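Local coordinates for peptidoglycan-recognition protein-LC isoform LCa (Drosophila melanogaster, PDB 2F2L) that is a major activator of the imd/Relish immune pathway and acts as a receptor in the response to Gram-negative peptidoglycan, at residues Leu45-Leu50 and Ala101-Phe106; Phe67-Gly70 and Asn74-Val77. All blocks are in the same frame, centred on the assembly; numbering follows the deposited sequence.

Contact 1 (Leu45-Leu50 and Ala101-Phe106); sequences LRVRLL and AYIGSF. With MLD (glcnac(beta1-4)-murnac(1,6-anhydro)-L-ala-gamma-D-glu-meso-a2pm-D-ala), chain G.
Arg46, in the middle of helix 40-57, faces Ile103, the residue just past the end of strand 98-102, with their CA atoms 7.5 Å apart, the closest CA pair between Leu45-Leu50 and Ala101-Phe106. Ile103 works as a two-pronged wedge aimed at the helix. Its CG2 methyl reaches the root of the Arg46 side chain, 3.7 Å from Arg46 CB, while its CD1 methyl meets Val47 CG2 at 3.6 Å, the valine and isoleucine side chains crossing at about a right angle. Val47 CG1 stands anti to the backbone N (chi1 180°), which leaves CG2 as the branch that touches the isoleucine.

Arg46 lends only its aliphatic base to this packing. Its chain bends at chi2 (-59°) and carries the guanidinium away from Ile103; NE is hydrogen-bonded to the carbonyl oxygen of Asn36.

Elsewhere on the helix, Arg48 and Leu49 meet the bound muropeptide. The ring oxygen OA5 of its anhydro sugar lies over one face of the Arg48 guanidinium, 2.9 Å from Arg48 CZ, a close approach, with MLD CA5 over the same group toward its rim, and Leu49 CD2 comes within 4.0 Å of MLD CA6. The rotation of this guanidinium is fixed by hydrogen bonds to Leu9 O, to Gln11 OE1 and to Ala34 O of the LCx chain. Arg46 and Val47 thus pack on Ile103 through carbon atoms, while Arg48 and Leu49 offer the muropeptide a guanidinium face and a methyl group at the junction with LCx.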
loop_
_atom_site.group_PDB
_atom_site.type_symbol
_atom_site.label_atom_id
_atom_site.label_comp_id
_atom_site.label_asym_id
_atom_site.label_seq_id
_atom_site.Cartn_x
_atom_site.Cartn_y
_atom_site.Cartn_z
ATOM N N LEU A 45 -0.773 5.681 5.520
ATOM C CA LEU A 45 -0.449 4.529 6.369
ATOM C C LEU A 45 -1.703 3.754 6.727
ATOM O O LEU A 45 -1.754 2.516 6.611
ATOM C CB LEU A 45 0.248 4.983 7.658
ATOM C CG LEU A 45 0.785 3.881 8.578
ATOM C CD1 LEU A 45 1.800 3.020 7.845
ATOM C CD2 LEU A 45 1.405 4.493 9.818
ATOM N N ARG A 46 -2.732 4.473 7.167
ATOM C CA ARG A 46 -3.981 3.811 7.534
ATOM C C ARG A 46 -4.587 3.037 6.361
ATOM O O ARG A 46 -5.000 1.881 6.529
ATOM C CB ARG A 46 -5.027 4.812 8.054
ATOM C CG ARG A 46 -4.597 5.638 9.250
ATOM C CD ARG A 46 -4.213 4.816 10.485
ATOM N NE ARG A 46 -3.799 5.742 11.542
ATOM C CZ ARG A 46 -2.823 5.534 12.423
ATOM N NH1 ARG A 46 -2.114 4.422 12.417
ATOM N NH2 ARG A 46 -2.541 6.479 13.304
ATOM N N VAL A 47 -4.656 3.676 5.191
ATOM C CA VAL A 47 -5.332 3.079 4.036
ATOM C C VAL A 47 -4.558 1.857 3.512
ATOM O O VAL A 47 -5.167 0.833 3.216
ATOM C CB VAL A 47 -5.576 4.095 2.882
ATOM C CG1 VAL A 47 -6.276 3.397 1.718
ATOM C CG2 VAL A 47 -6.446 5.264 3.350
ATOM N N ARG A 48 -3.229 1.970 3.435
ATOM C CA ARG A 48 -2.386 0.889 2.919
ATOM C C ARG A 48 -2.436 -0.315 3.859
ATOM O O ARG A 48 -2.556 -1.455 3.399
ATOM C CB ARG A 48 -0.918 1.336 2.685
ATOM C CG ARG A 48 -0.024 0.263 1.986
ATOM C CD ARG A 48 -0.756 -0.326 0.767
ATOM N NE ARG A 48 -0.097 -1.453 0.096
ATOM C CZ ARG A 48 -0.344 -2.727 0.366
ATOM N NH1 ARG A 48 -1.168 -3.065 1.317
ATOM N NH2 ARG A 48 0.284 -3.679 -0.290
ATOM N N LEU A 49 -2.414 -0.062 5.167
ATOM C CA LEU A 49 -2.548 -1.151 6.131
ATOM C C LEU A 49 -3.941 -1.803 6.135
ATOM O O LEU A 49 -4.053 -3.006 6.331
ATOM C CB LEU A 49 -2.170 -0.685 7.532
ATOM C CG LEU A 49 -0.719 -0.222 7.693
ATOM C CD1 LEU A 49 -0.437 0.024 9.176
ATOM C CD2 LEU A 49 0.260 -1.218 7.104
ATOM N N LEU A 50 -4.994 -1.011 5.958
ATOM C CA LEU A 50 -6.349 -1.564 5.770
ATOM C C LEU A 50 -6.450 -2.454 4.538
ATOM O O LEU A 50 -7.165 -3.459 4.557
ATOM C CB LEU A 50 -7.397 -0.444 5.656
ATOM C CG LEU A 50 -7.827 0.166 6.990
ATOM C CD1 LEU A 50 -8.421 1.596 6.793
ATOM C CD2 LEU A 50 -8.810 -0.739 7.667
ATOM N N ALA A 101 -15.895 4.832 3.276
ATOM C CA ALA A 101 -15.395 4.419 4.585
ATOM C C ALA A 101 -14.711 5.614 5.253
ATOM O O ALA A 101 -13.928 6.328 4.623
ATOM C CB ALA A 101 -14.430 3.284 4.448
ATOM N N TYR A 102 -15.002 5.812 6.533
ATOM C CA TYR A 102 -14.449 6.927 7.289
ATOM C C TYR A 102 -13.295 6.374 8.110
ATOM O O TYR A 102 -13.462 5.432 8.867
ATOM C CB TYR A 102 -15.574 7.611 8.113
ATOM C CG TYR A 102 -16.490 8.348 7.157
ATOM C CD1 TYR A 102 -16.301 9.695 6.894
ATOM C CD2 TYR A 102 -17.444 7.661 6.405
ATOM C CE1 TYR A 102 -17.095 10.371 5.974
ATOM C CE2 TYR A 102 -18.233 8.317 5.468
ATOM C CZ TYR A 102 -18.057 9.674 5.256
ATOM O OH TYR A 102 -18.828 10.327 4.312
ATOM N N ILE A 103 -12.105 6.934 7.908
ATOM C CA ILE A 103 -10.907 6.404 8.562
ATOM C C ILE A 103 -10.908 6.777 10.040
ATOM O O ILE A 103 -10.773 7.941 10.396
ATOM C CB ILE A 103 -9.617 6.876 7.904
ATOM C CG1 ILE A 103 -9.618 6.476 6.427
ATOM C CG2 ILE A 103 -8.394 6.289 8.638
ATOM C CD1 ILE A 103 -8.552 7.137 5.614
ATOM N N GLY A 104 -11.060 5.766 10.887
ATOM C CA GLY A 104 -11.165 5.971 12.323
ATOM C C GLY A 104 -12.199 5.051 12.941
ATOM O O GLY A 104 -12.697 4.135 12.304
ATOM N N SER A 105 -12.513 5.321 14.200
ATOM C CA SER A 105 -13.538 4.610 14.955
ATOM C C SER A 105 -14.443 5.692 15.547
ATOM O O SER A 105 -13.936 6.630 16.169
ATOM C CB SER A 105 -12.891 3.783 16.066
ATOM O OG SER A 105 -13.851 2.911 16.658
ATOM N N PHE A 106 -15.756 5.586 15.335
ATOM C CA PHE A 106 -16.661 6.712 15.607
ATOM C C PHE A 106 -17.895 6.341 16.411
ATOM O O PHE A 106 -18.990 6.812 16.124
ATOM C CB PHE A 106 -17.093 7.365 14.300
ATOM C CG PHE A 106 -15.959 7.727 13.409
ATOM C CD1 PHE A 106 -15.313 8.947 13.548
ATOM C CD2 PHE A 106 -15.518 6.839 12.432
ATOM C CE1 PHE A 106 -14.247 9.281 12.722
ATOM C CE2 PHE A 106 -14.462 7.167 11.605
ATOM C CZ PHE A 106 -13.822 8.386 11.744
HETATM C CAA MLD G . 1.840 -8.674 -0.094
HETATM C CAB MLD G . 2.720 -8.476 1.130
HETATM O OAC MLD G . 3.928 -8.666 1.068
HETATM N N2 MLD G . 2.072 -8.085 2.224
HETATM C C2 MLD G . 2.706 -7.870 3.520
HETATM C C3 MLD G . 1.910 -8.681 4.545
HETATM O O3 MLD G . 1.898 -10.090 4.242
HETATM C C4 MLD G . 2.396 -8.396 5.962
HETATM O O4 MLD G . 1.490 -9.029 6.847
HETATM C C5 MLD G . 2.370 -6.885 6.216
HETATM C C6 MLD G . 2.951 -6.421 7.564
HETATM O O6 MLD G . 2.632 -5.008 7.733
HETATM O O5 MLD G . 3.207 -6.272 5.238
HETATM C C1 MLD G . 2.679 -6.400 3.898
HETATM O O1 MLD G . 3.521 -5.697 3.021
HETATM C CA4 MLD G . 3.380 -4.264 3.171
HETATM C CA5 MLD G . 2.106 -3.646 2.596
HETATM O OA5 MLD G . 2.344 -2.651 1.544
HETATM C CA6 MLD G . 1.678 -2.777 3.727
HETATM O OA6 MLD G . 2.465 -1.611 3.581
HETATM C CA1 MLD G . 3.108 -1.676 2.274
HETATM C CA2 MLD G . 4.546 -2.180 2.476
HETATM N NAD MLD G . 5.410 -1.666 1.392
HETATM C CAE MLD G . 6.508 -0.970 1.619
HETATM C CAF MLD G . 7.239 -0.526 0.368
HETATM O OAG MLD G . 6.941 -0.701 2.741
HETATM C CA3 MLD G . 4.604 -3.706 2.462
HETATM O OAH MLD G . 5.801 -4.218 3.146
HETATM C CAI MLD G . 6.878 -4.602 2.256
HETATM C CAJ MLD G . 6.801 -6.053 1.843
HETATM C CAL MLD G . 8.226 -4.371 2.971
HETATM O OAM MLD G . 9.242 -4.714 2.376
HETATM N N MLD G . 8.234 -3.803 4.176
HETATM C CA MLD G . 9.455 -3.500 4.933
HETATM C CB MLD G . 9.872 -2.089 4.506
HETATM C C MLD G . 9.073 -3.480 6.424
HETATM O O MLD G . 8.125 -2.791 6.810
HETATM N NAN MLD G . 9.815 -4.266 7.199
HETATM C CAO MLD G . 9.652 -4.426 8.652
HETATM C CAP MLD G . 9.643 -5.935 9.059
HETATM O OBA MLD G . 9.905 -6.171 10.241
HETATM O OAQ MLD G . 9.416 -6.824 8.202
HETATM C CBB MLD G . 10.876 -3.845 9.352
HETATM C CBC MLD G . 11.011 -2.335 9.264
HETATM C CBD MLD G . 12.236 -1.898 10.087
HETATM O OBE MLD G . 13.177 -2.665 10.298
HETATM N NBF MLD G . 12.196 -0.664 10.541
HETATM C CBG MLD G . 13.285 -0.092 11.343
HETATM C CBH MLD G . 13.341 -0.786 12.719
HETATM O OBI MLD G . 12.316 -1.005 13.361
HETATM N NBJ MLD G . 14.558 -1.153 13.116
HETATM C CBK MLD G . 14.840 -1.811 14.411
HETATM C CBL MLD G . 15.876 -0.966 15.160
HETATM C CBM MLD G . 15.399 -3.244 14.277
HETATM O OBO MLD G . 16.007 -3.553 13.219
HETATM O OBN MLD G . 15.219 -3.999 15.265
HETATM C CBP MLD G . 13.056 1.424 11.465
HETATM C CBQ MLD G . 14.321 2.162 11.941
HETATM C CBR MLD G . 14.120 3.679 11.908
HETATM C CBS MLD G . 15.435 4.458 11.828
HETATM C CBT MLD G . 16.029 4.311 10.420
HETATM O OBV MLD G . 15.464 4.939 9.509
HETATM O OBU MLD G . 17.034 3.584 10.288
HETATM N NBW MLD G . 16.378 3.944 12.828
#

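Contact 2 (Phe67-Gly70 and Asn74-Val77); sequences FLIG and NVYV
Phe67 leans across to Val75 rather than lying squarely over its direct partner Val77, in a beta hairpin whose strands 67-69 and 75-77 run antiparallel at 152° within the central mixed sheet of the amidase-like PGRP domain. The Phe67 and Val75 side chains pass each other at a slant, and Val75 CG1 lies 3.6 Å from Phe67 CD1. That methyl is anti to the backbone N (chi1 -178°), which directs it to the phenylalanine, whereas CG2 is the branch nearer Ile69 CD1. The Phe67 ring also approaches Val77, more loosely, with CE1 4.3 Å from Val77 CG2. These residues share one face of the sheet, where Ile69 and Val75 pack against Val118 and Leu122 of helix 113-128.

Leu68 and Tyr76 form the hydrogen-bonded pair and project from the other face, toward helix 40-57, where Tyr76 touches Val47. Their bases meet, CB to CB at 4.1 Å, before the side chains diverge. The tyrosine ring runs back beside its partner strand toward Gly70, presenting its edge to Leu68 O, and its hydroxyl is hydrogen-bonded to Asp72 in the turn. Asp72 OD2 also accepts from Asn74 ND2. Tyr76 N donates to Leu68 O at 2.7 Å, Leu68 N donates back to Tyr76 O at 2.9 Å, and nearer the turn Gly70 N gives an almost straight bond to Asn74 O, 3.1 Å long with 171° at the hydrogen.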
loop_
_atom_site.group_PDB
_atom_site.type_symbol
_atom_site.label_atom_id
_atom_site.label_comp_id
_atom_site.label_asym_id
_atom_site.label_seq_id
_atom_site.Cartn_x
_atom_site.Cartn_y
_atom_site.Cartn_z
ATOM N N PHE A 67 -14.353 4.448 -1.802
ATOM C CA PHE A 67 -13.558 5.620 -1.397
ATOM C C PHE A 67 -13.413 5.573 0.090
ATOM O O PHE A 67 -14.272 5.018 0.756
ATOM C CB PHE A 67 -14.252 6.928 -1.808
ATOM C CG PHE A 67 -14.357 7.097 -3.288
ATOM C CD1 PHE A 67 -13.286 7.574 -4.014
ATOM C CD2 PHE A 67 -15.506 6.720 -3.963
ATOM C CE1 PHE A 67 -13.369 7.706 -5.394
ATOM C CE2 PHE A 67 -15.594 6.843 -5.337
ATOM C CZ PHE A 67 -14.531 7.335 -6.048
ATOM N N LEU A 68 -12.315 6.132 0.593
ATOM C CA LEU A 68 -12.079 6.285 2.017
ATOM C C LEU A 68 -11.827 7.771 2.322
ATOM O O LEU A 68 -11.129 8.446 1.577
ATOM C CB LEU A 68 -10.885 5.443 2.477
ATOM C CG LEU A 68 -11.021 3.919 2.234
ATOM C CD1 LEU A 68 -10.345 3.524 0.935
ATOM C CD2 LEU A 68 -10.429 3.117 3.390
ATOM N N ILE A 69 -12.390 8.265 3.418
ATOM C CA ILE A 69 -12.286 9.682 3.776
ATOM C C ILE A 69 -11.495 9.835 5.061
ATOM O O ILE A 69 -11.880 9.332 6.115
ATOM C CB ILE A 69 -13.668 10.318 3.957
ATOM C CG1 ILE A 69 -14.638 9.826 2.858
ATOM C CG2 ILE A 69 -13.544 11.858 4.042
ATOM C CD1 ILE A 69 -15.047 10.823 1.850
ATOM N N GLY A 70 -10.377 10.534 4.962
ATOM C CA GLY A 70 -9.474 10.709 6.093
ATOM C C GLY A 70 -9.752 11.980 6.882
ATOM O O GLY A 70 -10.324 12.940 6.358
ATOM N N ASN A 74 -9.120 14.570 2.921
ATOM C CA ASN A 74 -8.804 14.053 1.585
ATOM C C ASN A 74 -9.597 12.780 1.311
ATOM O O ASN A 74 -9.918 12.037 2.235
ATOM C CB ASN A 74 -7.303 13.747 1.438
ATOM C CG ASN A 74 -6.445 14.998 1.384
ATOM O OD1 ASN A 74 -6.777 15.961 0.702
ATOM N ND2 ASN A 74 -5.333 14.985 2.101
ATOM N N VAL A 75 -9.908 12.548 0.041
ATOM C CA VAL A 75 -10.585 11.343 -0.418
ATOM C C VAL A 75 -9.540 10.370 -0.993
ATOM O O VAL A 75 -8.827 10.705 -1.948
ATOM C CB VAL A 75 -11.633 11.661 -1.513
ATOM C CG1 VAL A 75 -12.380 10.392 -1.951
ATOM C CG2 VAL A 75 -12.635 12.718 -1.021
ATOM N N TYR A 76 -9.453 9.186 -0.397
ATOM C CA TYR A 76 -8.499 8.141 -0.816
ATOM C C TYR A 76 -9.239 7.186 -1.737
ATOM O O TYR A 76 -10.275 6.659 -1.384
ATOM C CB TYR A 76 -7.908 7.444 0.421
ATOM C CG TYR A 76 -7.029 8.414 1.150
ATOM C CD1 TYR A 76 -5.667 8.402 0.973
ATOM C CD2 TYR A 76 -7.579 9.420 1.941
ATOM C CE1 TYR A 76 -4.851 9.330 1.600
ATOM C CE2 TYR A 76 -6.778 10.363 2.569
ATOM C CZ TYR A 76 -5.411 10.321 2.382
ATOM O OH TYR A 76 -4.590 11.241 2.982
ATOM N N VAL A 77 -8.726 7.020 -2.944
ATOM C CA VAL A 77 -9.377 6.172 -3.917
ATOM C C VAL A 77 -9.159 4.699 -3.526
ATOM O O VAL A 77 -8.016 4.242 -3.364
ATOM C CB VAL A 77 -8.867 6.449 -5.352
ATOM C CG1 VAL A 77 -9.615 5.575 -6.351
ATOM C CG2 VAL A 77 -9.048 7.937 -5.716
#

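Overall arrangement
From the N terminus, the chain first forms edge strand 2-3, beside strand 75-77, then inner strand 24-31, and enters helix 40-57. The hairpin of contact 2 follows, closing the short five-residue connection between strands 67-69 and 75-77. Only after strand 98-102 does the chain return to the helix, and contact 1 closes the long loop within which contact 2 is nested. The contacts join directly, since strands 98-102 and 67-69 are neighbours: Ala101 O lies 2.8 Å from Ile69 N, a probable hydrogen bond, and Ile103 CD1 packs on Gly70 CA at 3.7 Å. Contact 1 joins the ligand-contacting helix to the end of strand 98-102, and contact 2 pairs two strands of that sheet.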